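Extracellular ligand-binding receptor (Verminephrobacter eiseniae, PDB 4M88) probably binds an amino acid or a similar small solute outside the cytoplasm and delivers it to an ABC transporter. Local coordinates at residues Ile10-Thr14 / Gly15-Ala19; Gly103-Ala107 / Glu108-Thr112; Ser231-Ala235 / Ala236-Lys240. All blocks are in the same frame, centred on the assembly; numbering follows the deposited sequence.

Contact 1 of 3, residues Ile10-Thr14 / Gly15-Ala19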
loop_
_atom_site.group_PDB
_atom_site.type_symbol
_atom_site.label_atom_id
_atom_site.label_comp_id
_atom_site.label_asym_id
_atom_site.label_seq_id
_atom_site.Cartn_x
_atom_site.Cartn_y
_atom_site.Cartn_z
ATOM N N ILE A 10 -12.086 -4.858 -6.741
ATOM C CA ILE A 10 -12.709 -3.568 -6.999
ATOM C C ILE A 10 -11.626 -2.513 -6.843
ATOM O O ILE A 10 -10.961 -2.445 -5.809
ATOM C CB ILE A 10 -13.847 -3.273 -6.022
ATOM C CG1 ILE A 10 -14.932 -4.354 -6.127
ATOM C CG2 ILE A 10 -14.439 -1.913 -6.315
ATOM C CD1 ILE A 10 -16.066 -4.180 -5.110
ATOM N N GLY A 11 -11.433 -1.690 -7.867
ATOM C CA GLY A 11 -10.294 -0.792 -7.850
ATOM C C GLY A 11 -10.558 0.470 -8.636
ATOM O O GLY A 11 -11.482 0.529 -9.448
ATOM N N PRO A 12 -9.753 1.508 -8.388
ATOM C CA PRO A 12 -9.919 2.769 -9.103
ATOM C C PRO A 12 -9.269 2.713 -10.486
ATOM O O PRO A 12 -8.266 3.395 -10.735
ATOM C CB PRO A 12 -9.198 3.772 -8.192
ATOM C CG PRO A 12 -8.124 2.944 -7.521
ATOM C CD PRO A 12 -8.709 1.570 -7.347
ATOM N N PHE A 13 -9.832 1.902 -11.379
ATOM C CA PHE A 13 -9.221 1.682 -12.694
ATOM C C PHE A 13 -9.294 2.892 -13.629
ATOM O O PHE A 13 -8.458 3.044 -14.524
ATOM C CB PHE A 13 -9.809 0.435 -13.350
ATOM C CG PHE A 13 -9.497 -0.820 -12.600
ATOM C CD1 PHE A 13 -8.187 -1.287 -12.537
ATOM C CD2 PHE A 13 -10.495 -1.526 -11.940
ATOM C CE1 PHE A 13 -7.874 -2.442 -11.835
ATOM C CE2 PHE A 13 -10.187 -2.690 -11.239
ATOM C CZ PHE A 13 -8.877 -3.148 -11.193
ATOM N N THR A 14 -10.278 3.754 -13.424
ATOM C CA THR A 14 -10.291 5.033 -14.118
ATOM C C THR A 14 -10.104 6.157 -13.102
ATOM O O THR A 14 -10.524 6.033 -11.949
ATOM C CB THR A 14 -11.589 5.231 -14.935
ATOM O OG1 THR A 14 -12.722 5.066 -14.079
ATOM C CG2 THR A 14 -11.673 4.200 -16.033
ATOM N N GLY A 15 -9.453 7.237 -13.517
ATOM C CA GLY A 15 -9.204 8.346 -12.620
ATOM C C GLY A 15 -7.738 8.456 -12.263
ATOM O O GLY A 15 -6.898 7.818 -12.889
ATOM N N PRO A 16 -7.424 9.255 -11.235
ATOM C CA PRO A 16 -6.036 9.642 -10.955
ATOM C C PRO A 16 -5.174 8.503 -10.433
ATOM O O PRO A 16 -3.954 8.653 -10.396
ATOM C CB PRO A 16 -6.180 10.746 -9.900
ATOM C CG PRO A 16 -7.496 10.514 -9.270
ATOM C CD PRO A 16 -8.380 9.931 -10.341
ATOM N N LEU A 17 -5.782 7.393 -10.024
ATOM C CA LEU A 17 -4.999 6.243 -9.580
ATOM C C LEU A 17 -4.977 5.105 -10.597
ATOM O O LEU A 17 -4.613 3.983 -10.257
ATOM C CB LEU A 17 -5.513 5.705 -8.244
ATOM C CG LEU A 17 -4.795 6.203 -6.997
ATOM C CD1 LEU A 17 -4.926 7.685 -6.919
ATOM C CD2 LEU A 17 -5.396 5.564 -5.757
ATOM N N ALA A 18 -5.357 5.391 -11.840
ATOM C CA ALA A 18 -5.480 4.350 -12.863
ATOM C C ALA A 18 -4.222 3.481 -12.993
ATOM O O ALA A 18 -4.314 2.254 -13.080
ATOM C CB ALA A 18 -5.826 4.970 -14.205
ATOM N N ALA A 19 -3.052 4.116 -13.022
ATOM C CA ALA A 19 -1.802 3.370 -13.207
ATOM C C ALA A 19 -1.496 2.460 -12.022
ATOM O O ALA A 19 -0.968 1.357 -12.180
ATOM C CB ALA A 19 -0.647 4.313 -13.460
HETATM O O HOH W 1 -8.377 6.146 -10.329
HETATM O O HOH W 2 -6.296 1.087 -14.723
#

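Contact 2 of 3, residues Gly103-Ala107 / Glu108-Thr112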
loop_
_atom_site.group_PDB
_atom_site.type_symbol
_atom_site.label_atom_id
_atom_site.label_comp_id
_atom_site.label_asym_id
_atom_site.label_seq_id
_atom_site.Cartn_x
_atom_site.Cartn_y
_atom_site.Cartn_z
ATOM N N GLY A 103 -5.651 -3.701 2.040
ATOM C CA GLY A 103 -6.317 -2.446 1.751
ATOM C C GLY A 103 -5.231 -1.408 1.573
ATOM O O GLY A 103 -4.220 -1.435 2.287
ATOM N N VAL A 104 -5.419 -0.528 0.592
ATOM C CA VAL A 104 -4.508 0.585 0.344
ATOM C C VAL A 104 -5.342 1.856 0.333
ATOM O O VAL A 104 -6.306 1.946 -0.422
ATOM C CB VAL A 104 -3.852 0.457 -1.037
ATOM C CG1 VAL A 104 -2.943 1.662 -1.332
ATOM C CG2 VAL A 104 -3.092 -0.847 -1.140
ATOM N N PRO A 105 -4.966 2.867 1.133
ATOM C CA PRO A 105 -3.774 2.975 1.972
ATOM C C PRO A 105 -3.960 2.299 3.315
ATOM O O PRO A 105 -5.094 1.997 3.708
ATOM C CB PRO A 105 -3.668 4.484 2.200
ATOM C CG PRO A 105 -5.092 4.932 2.245
ATOM C CD PRO A 105 -5.804 4.078 1.213
ATOM N N GLY A 106 -2.849 2.101 4.021
ATOM C CA GLY A 106 -2.872 1.543 5.360
ATOM C C GLY A 106 -3.112 2.587 6.435
ATOM O O GLY A 106 -2.517 2.521 7.514
ATOM N N ALA A 107 -3.993 3.545 6.158
ATOM C CA ALA A 107 -4.284 4.617 7.112
ATOM C C ALA A 107 -4.777 4.052 8.439
ATOM O O ALA A 107 -5.511 3.055 8.469
ATOM C CB ALA A 107 -5.303 5.589 6.530
ATOM N N GLU A 108 -4.372 4.679 9.539
ATOM C CA GLU A 108 -4.749 4.172 10.852
ATOM C C GLU A 108 -6.272 4.210 11.005
ATOM O O GLU A 108 -6.859 3.313 11.613
ATOM C CB GLU A 108 -4.045 4.960 11.972
ATOM C CG GLU A 108 -4.275 4.427 13.392
ATOM C CD GLU A 108 -3.776 2.993 13.608
ATOM O OE1 GLU A 108 -3.016 2.464 12.765
ATOM O OE2 GLU A 108 -4.157 2.386 14.635
ATOM N N SER A 109 -6.911 5.224 10.423
ATOM C CA SER A 109 -8.362 5.378 10.556
ATOM C C SER A 109 -9.154 4.273 9.844
ATOM O O SER A 109 -10.337 4.070 10.137
ATOM C CB SER A 109 -8.814 6.747 10.044
ATOM O OG SER A 109 -8.444 6.932 8.687
ATOM N N LEU A 110 -8.515 3.577 8.905
ATOM C CA LEU A 110 -9.172 2.495 8.161
ATOM C C LEU A 110 -8.884 1.133 8.798
ATOM O O LEU A 110 -9.556 0.136 8.529
ATOM C CB LEU A 110 -8.697 2.496 6.707
ATOM C CG LEU A 110 -8.862 3.818 5.953
ATOM C CD1 LEU A 110 -8.294 3.698 4.547
ATOM C CD2 LEU A 110 -10.329 4.247 5.925
ATOM N N ARG A 111 -7.876 1.108 9.654
ATOM C CA ARG A 111 -7.365 -0.121 10.237
ATOM C C ARG A 111 -7.861 -0.279 11.674
ATOM O O ARG A 111 -7.951 -1.394 12.216
ATOM C CB ARG A 111 -5.837 -0.034 10.199
ATOM C CG ARG A 111 -5.101 -1.210 10.745
ATOM C CD ARG A 111 -3.627 -1.054 10.451
ATOM N NE ARG A 111 -3.338 -1.169 9.027
ATOM C CZ ARG A 111 -2.403 -1.975 8.531
ATOM N NH1 ARG A 111 -2.193 -2.030 7.222
ATOM N NH2 ARG A 111 -1.679 -2.726 9.351
ATOM N N THR A 112 -8.205 0.847 12.288
ATOM C CA THR A 112 -8.599 0.861 13.691
ATOM C C THR A 112 -9.880 1.670 13.799
ATOM O O THR A 112 -9.864 2.882 13.582
ATOM C CB THR A 112 -7.498 1.488 14.560
ATOM O OG1 THR A 112 -6.260 0.802 14.326
ATOM C CG2 THR A 112 -7.849 1.396 16.034
HETATM O O HOH W 3 -3.954 -1.800 4.964
HETATM O O HOH W 4 -1.804 2.462 10.371
HETATM O O HOH W 5 -5.102 0.303 7.245
#

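Contact 3 of 3, residues Ser231-Ala235 / Ala236-Lys240. With GOL (glycerol), chain D.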
loop_
_atom_site.group_PDB
_atom_site.type_symbol
_atom_site.label_atom_id
_atom_site.label_comp_id
_atom_site.label_asym_id
_atom_site.label_seq_id
_atom_site.Cartn_x
_atom_site.Cartn_y
_atom_site.Cartn_z
ATOM N N SER A 231 4.677 4.010 1.683
ATOM C CA SER A 231 4.661 2.968 0.655
ATOM C C SER A 231 3.647 3.192 -0.468
ATOM O O SER A 231 2.816 2.317 -0.719
ATOM C CB SER A 231 4.372 1.612 1.296
ATOM O OG SER A 231 5.460 1.172 2.076
ATOM N N TYR A 232 3.721 4.326 -1.163
ATOM C CA TYR A 232 2.701 4.626 -2.186
ATOM C C TYR A 232 3.204 5.096 -3.549
ATOM O O TYR A 232 2.403 5.379 -4.447
ATOM C CB TYR A 232 1.674 5.608 -1.623
ATOM C CG TYR A 232 1.023 5.026 -0.401
ATOM C CD1 TYR A 232 0.229 3.895 -0.505
ATOM C CD2 TYR A 232 1.254 5.559 0.860
ATOM C CE1 TYR A 232 -0.348 3.322 0.609
ATOM C CE2 TYR A 232 0.673 4.994 1.986
ATOM C CZ TYR A 232 -0.119 3.877 1.852
ATOM O OH TYR A 232 -0.694 3.312 2.967
ATOM N N VAL A 233 4.518 5.179 -3.704
ATOM C CA VAL A 233 5.102 5.581 -4.982
ATOM C C VAL A 233 6.320 4.717 -5.273
ATOM O O VAL A 233 6.901 4.138 -4.350
ATOM C CB VAL A 233 5.519 7.069 -4.978
ATOM C CG1 VAL A 233 4.307 7.962 -4.900
ATOM C CG2 VAL A 233 6.471 7.357 -3.833
ATOM N N SER A 234 6.694 4.612 -6.549
ATOM C CA SER A 234 7.927 3.927 -6.932
ATOM C C SER A 234 8.987 4.988 -7.187
ATOM O O SER A 234 8.658 6.138 -7.479
ATOM C CB SER A 234 7.729 3.068 -8.187
ATOM O OG SER A 234 7.547 3.873 -9.345
ATOM N N ALA A 235 10.256 4.621 -7.051
ATOM C CA ALA A 235 11.332 5.559 -7.375
ATOM C C ALA A 235 11.234 5.977 -8.835
ATOM O O ALA A 235 11.542 7.118 -9.196
ATOM C CB ALA A 235 12.685 4.941 -7.089
ATOM N N ALA A 236 10.803 5.049 -9.680
ATOM C CA ALA A 236 10.684 5.336 -11.104
ATOM C C ALA A 236 9.720 6.497 -11.367
ATOM O O ALA A 236 9.974 7.324 -12.240
ATOM C CB ALA A 236 10.229 4.089 -11.858
ATOM N N GLN A 237 8.601 6.529 -10.641
ATOM C CA GLN A 237 7.588 7.572 -10.835
ATOM C C GLN A 237 8.155 8.924 -10.436
ATOM O O GLN A 237 7.848 9.955 -11.053
ATOM C CB GLN A 237 6.321 7.286 -10.016
ATOM C CG GLN A 237 5.502 6.091 -10.504
ATOM C CD GLN A 237 4.337 5.743 -9.578
ATOM O OE1 GLN A 237 4.454 5.809 -8.345
ATOM N NE2 GLN A 237 3.203 5.368 -10.172
ATOM N N ILE A 238 8.981 8.918 -9.394
ATOM C CA ILE A 238 9.598 10.155 -8.915
ATOM C C ILE A 238 10.640 10.665 -9.919
ATOM O O ILE A 238 10.647 11.843 -10.260
ATOM C CB ILE A 238 10.207 9.974 -7.515
ATOM C CG1 ILE A 238 9.128 9.501 -6.536
ATOM C CG2 ILE A 238 10.856 11.280 -7.040
ATOM C CD1 ILE A 238 9.684 9.079 -5.174
ATOM N N VAL A 239 11.485 9.769 -10.435
ATOM C CA VAL A 239 12.500 10.154 -11.417
ATOM C C VAL A 239 11.889 10.641 -12.739
ATOM O O VAL A 239 12.410 11.558 -13.379
ATOM C CB VAL A 239 13.496 9.004 -11.673
ATOM C CG1 VAL A 239 14.502 9.389 -12.761
ATOM C CG2 VAL A 239 14.211 8.643 -10.385
ATOM N N LYS A 240 10.772 10.035 -13.132
ATOM C CA LYS A 240 10.053 10.446 -14.335
ATOM C C LYS A 240 9.749 11.944 -14.295
ATOM O O LYS A 240 9.874 12.646 -15.305
ATOM C CB LYS A 240 8.743 9.644 -14.460
ATOM C CG LYS A 240 8.083 9.751 -15.824
ATOM C CD LYS A 240 8.953 9.071 -16.869
ATOM C CE LYS A 240 8.690 9.595 -18.272
ATOM N NZ LYS A 240 9.759 9.159 -19.217
HETATM C C1 GOL D . 12.061 -0.034 -6.201
HETATM O O1 GOL D . 12.723 -1.055 -6.914
HETATM C C2 GOL D . 11.187 0.799 -7.141
HETATM O O2 GOL D . 10.745 1.930 -6.414
HETATM C C3 GOL D . 11.985 1.253 -8.369
HETATM O O3 GOL D . 11.169 2.043 -9.218
#

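Contact 1 of 3, residues Ile10-Thr14 / Gly15-Ala19
Pro12 and Phe13 meet Leu17 and Ala18 because the chain doubles back between them, bringing the CA atoms of Phe13 and Ala18 to 4.6 Å. Strand 4-11 ends at Gly11, Pro12 stands at the centre of an inverse gamma turn, closed by a weak bond from Phe13 N to Gly11 O, and a type I beta turn from Gly15 to Ala18 delivers the chain to helix 18-37. That second turn is closed by Ala18 N and Gly15 O at 3.1 Å. With a positive phi of 110°, Gly15 adopts a backbone shape in which a CB would clash with the carbonyl oxygen of Thr14.

Water does the work of direct bonds across the bend. One molecule donates to Pro12 O and to Thr14 O and accepts from Leu17 N at 2.9 Å, tying three backbone groups inside the loop; a second donates to Phe13 O and Ala18 O and lies in the plane of the Phe13 ring, at its edge. Such a loop illustrates how the first beta-alpha-beta unit of a periplasmic binding protein lobe is built: strand 4-11, then helix 18-37, then strand 45-52 parallel to the first.

Among the side chains, the pyrrolidine of Pro12 crosses Leu17 at a slant, CG lying 3.9 Å from Leu17 CB and a little farther from Leu17 CD2. Ala18 instead sets its methyl against a backbone oxygen, CB to Phe13 O being 3.3 Å. The Phe13 side chain touches Ala21 and Asn25 of helix 18-37, and Glu50 and Asp52 of strand 45-52. Thr14 has OG1 tucked between its own backbone N and carbonyl carbon (chi1 55°), and the hydroxyl is hydrogen-bonded to Asp52 OD2 on strand 45-52.

Contact 2 of 3, residues Gly103-Ala107 / Glu108-Thr112
The guanidinium of Arg111 meets Gly106 obliquely, NE standing 4.1 Å from Gly106 O, while a water lies in the plane of the group at its edge. That water accepts from NE and donates to Ala107 O; another accepts from NH1 and donates to Gly103 O, so the head group is joined to the preceding loop through solvent. NH1 is also hydrogen-bonded to Arg122 O. The chain runs extended from the backbone and bends only at chi3, -68°, which swings the guanidinium back along the loop. The other flat group, the carboxylate of Glu108, is approached at OE2 from above its plane by Thr112 OG1, which donates at 2.7 Å. Its OE1 takes a water that also donates to Gly106 O.

Ala107 O is the main backbone acceptor across the bend. Leu110 N donates to it at 3.1 Å, and Arg111 N, which also donates to Glu108 O, adds a weak bond to Ala107 O at 3.3 Å. Beside this, Leu110 packs its branch against the loop: CG is 4.0 Å from Ala107 CB, and CD1 reaches Pro105 CG at 4.1 Å. Ile84 of helix 81-89 and Thr153 of helix 152-166 also touch Leu110.

Pro105 follows a cis peptide bond and has a glycerol, probably from the crystallisation liquor, close to its side chain. Together these features describe a loop at the C-terminal end of strand 99-101 wound into one short, weakly bonded helical turn, 108-111, as the chain leaves the parallel sheet of a Rossmann-like lobe.

Contact 3 of 3, residues Ser231-Ala235 / Ala236-Lys240
Val233 leads the loop after strand 227-229 onto the first turn of helix 235-247. The Val233 and Ile238 side chains cross at about a right angle, CG2 of the valine 3.9 Å from CD1 of the isoleucine, and CB of Val233 lies 3.7 Å from Gln237 OE1. Ile211 and Val212 of helix 208-220 also touch this valine.

Ser234 is the N-cap. Its OG, held between the backbone N and the carbonyl carbon (chi1 70°), accepts from Gln237 N at 3.1 Å, and its own N donates in return to Gln237 OE1, also at 3.1 Å. The return bond is fairly straight at the hydrogen, 163°, although the donor stands 37° out of the amide plane. This reciprocal pair is a capping box, a textbook way of satisfying the backbone N-H groups at the start of a helix. Gln237 runs extended beyond CG, and its other amide atom, NE2, is hydrogen-bonded to Asp20. An alanine here is likely to leave Ser234 N and Asp20 OD1 without these amide partners, the bond from the backbone N to Ser234 OG being the one half of the box remaining.

Ala235 opens the helix proper: its O accepts from Val239 N at 2.9 Å, and Val239 CG2 rests 3.3 Å from the same oxygen. A glycerol, probably from the crystallisation liquor, takes up two further N-H groups of the first turn, O2 accepting from Ala235 N and O3 from Ala236 N, and is also hydrogen-bonded to Glu286 and Asn260.

How the contacts relate
All three contacts are partly buried bends where a strand gives way to a helix, and each solves the entry differently. Contact 1 relies on waters and a beta turn that starts at a glycine; contact 2 on a shared backbone acceptor, water bridges and apolar packing; contact 3 on a reciprocal side-chain cap. The centre of contact 2 is about 9 Å from the centre of the chain, against about 14 and 13 Å for the centres of contacts 1 and 3. Contacts 1 and 2 follow strands of the same five-stranded parallel sheet, whereas contact 3 follows a strand of the seven-stranded one. Contacts 2 and 3 touch where Tyr232 OH probably hydrogen-bonds Gly106 N, linking loops from the two sheets.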